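PDB 6KBY: beta-lactamase from Klebsiella pneumoniae, which probably hydrolyses the beta-lactam ring of antibiotics to a substituted beta-amino acid and is captured here with adenosine monophosphate in its active site. Local coordinates for residues Ile273-Leu277 and Met278-Leu282. Numbering follows the deposited sequence.
Sequences ITQDL and MWEQL
Thr-274 and Gln-281 face each other as the antiparallel hydrogen-bonded pair of a tight beta hairpin. Thr-274 N gives Gln-281 O a nearly straight bond of 2.9 Å, and Gln-281 N returns one to Thr-274 O. Their side chains run alongside each other, Thr-274 CB resting on Gln-281 CG. Beyond them the chain reverses through Leu-277 and Met-278, closed by Asp-276 N bonding to Trp-279 O.

Gln-275, on the other face with Glu-280, reaches into this turn. From CB the chain leaves with CG opposite the backbone N (chi1 178°), then bends at the next bond (chi2 67°), which swings the amide back toward the loop. OE1 lies 3.8 Å from Glu-280 CG and accepts a hydrogen bond from Arg-154, which also forms a salt bridge with Glu-280 OE2. NE2 donates to its neighbour's carbonyl, Asp-276 O, at 3.0 Å and 170°; that oxygen lies in the amide plane. A second, weak bond of 3.5 Å joins NE2 to Met-278 O. Trp-279 O, 3.2 Å from NE2, is too poorly angled to bond. The Gln-275 amide and the Glu-280 carboxylate are turned almost perpendicular, and Ile-273 CD1 packs 4.0 Å from Glu-280 CG.

At the turn, Met-278 extends to Lys-74 and Ala-78 of helix 72-86, while the Trp-279 ring makes edge-to-face contacts with His-264 and Phe-334. Strands 273-275 and 280-283 lie between 266-270 and 317-325 in the antiparallel sheet, with the Glu-280 side chain next to that of Tyr-156, which binds AMP. One buried amide is bonded to Asp-276 O, only weakly to Met-278 O, and, through Arg-154, shares a cation with Glu-280; this combination should restrain the rotation of the Gln-275 amide and partly offset the carboxylate's charge.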
# COMPACT_ATOMS: atom_id res chain seq x y z
N ILE A 273 6.89 -3.98 -14.47
CA ILE A 273 6.48 -2.84 -13.68
C ILE A 273 7.50 -1.71 -13.74
O ILE A 273 8.70 -1.89 -13.99
CB ILE A 273 6.14 -3.17 -12.21
CG1 ILE A 273 7.40 -3.48 -11.40
CG2 ILE A 273 5.13 -4.30 -12.13
CD1 ILE A 273 7.15 -3.48 -9.89
N THR A 274 6.98 -0.52 -13.46
CA THR A 274 7.78 0.62 -13.05
C THR A 274 7.62 0.76 -11.55
O THR A 274 6.49 0.86 -11.04
CB THR A 274 7.29 1.87 -13.78
OG1 THR A 274 7.50 1.69 -15.19
CG2 THR A 274 8.01 3.12 -13.29
N GLN A 275 8.74 0.70 -10.84
CA GLN A 275 8.75 0.84 -9.39
C GLN A 275 8.87 2.33 -9.05
O GLN A 275 9.87 2.98 -9.39
CB GLN A 275 9.93 0.07 -8.79
CG GLN A 275 10.04 0.21 -7.29
CD GLN A 275 8.88 -0.43 -6.56
OE1 GLN A 275 8.67 -1.64 -6.63
NE2 GLN A 275 8.11 0.39 -5.85
N ASP A 276 7.82 2.86 -8.41
CA ASP A 276 7.80 4.22 -7.90
C ASP A 276 8.27 4.19 -6.44
O ASP A 276 8.94 3.24 -6.02
CB ASP A 276 6.39 4.82 -8.02
CG ASP A 276 5.79 4.74 -9.42
OD1 ASP A 276 6.48 4.52 -10.44
OD2 ASP A 276 4.54 4.93 -9.47
N LEU A 277 7.93 5.20 -5.64
CA LEU A 277 8.26 5.17 -4.22
C LEU A 277 7.15 4.35 -3.57
O LEU A 277 6.05 4.84 -3.27
CB LEU A 277 8.36 6.58 -3.63
CG LEU A 277 9.32 6.67 -2.44
CD1 LEU A 277 10.77 6.46 -2.86
CD2 LEU A 277 9.16 7.99 -1.70
N MET A 278 7.43 3.05 -3.40
CA MET A 278 6.51 2.02 -2.93
C MET A 278 5.35 1.70 -3.88
O MET A 278 5.10 0.52 -4.13
CB MET A 278 6.04 2.26 -1.49
CG MET A 278 7.17 2.12 -0.49
SD MET A 278 7.77 0.42 -0.41
CE MET A 278 9.48 0.68 0.07
N TRP A 279 4.65 2.70 -4.42
CA TRP A 279 3.67 2.42 -5.47
C TRP A 279 4.35 1.73 -6.65
O TRP A 279 5.55 1.92 -6.90
CB TRP A 279 3.00 3.70 -5.96
CG TRP A 279 2.11 4.35 -4.98
CD1 TRP A 279 2.35 5.51 -4.30
CD2 TRP A 279 0.81 3.91 -4.58
NE1 TRP A 279 1.28 5.81 -3.49
CE2 TRP A 279 0.32 4.84 -3.65
CE3 TRP A 279 0.01 2.81 -4.91
CZ2 TRP A 279 -0.93 4.71 -3.05
CZ3 TRP A 279 -1.24 2.68 -4.31
CH2 TRP A 279 -1.69 3.62 -3.39
N GLU A 280 3.57 0.93 -7.37
CA GLU A 280 4.02 0.24 -8.57
C GLU A 280 3.06 0.60 -9.69
O GLU A 280 1.86 0.74 -9.46
CB GLU A 280 4.00 -1.27 -8.34
CG GLU A 280 4.86 -1.69 -7.15
CD GLU A 280 4.53 -3.08 -6.62
OE1 GLU A 280 3.71 -3.79 -7.25
OE2 GLU A 280 5.07 -3.44 -5.55
N GLN A 281 3.57 0.74 -10.91
CA GLN A 281 2.69 1.15 -12.00
C GLN A 281 3.06 0.43 -13.29
O GLN A 281 4.16 -0.09 -13.46
CB GLN A 281 2.71 2.67 -12.21
CG GLN A 281 3.99 3.18 -12.83
CD GLN A 281 4.06 4.69 -12.85
OE1 GLN A 281 3.59 5.36 -11.94
NE2 GLN A 281 4.65 5.24 -13.91
N LEU A 282 2.10 0.45 -14.21
CA LEU A 282 2.27 -0.07 -15.55
C LEU A 282 1.63 0.91 -16.52
O LEU A 282 0.66 1.59 -16.16
CB LEU A 282 1.59 -1.43 -15.73
CG LEU A 282 2.17 -2.59 -14.92
CD1 LEU A 282 1.56 -2.65 -13.52
CD2 LEU A 282 1.95 -3.90 -15.66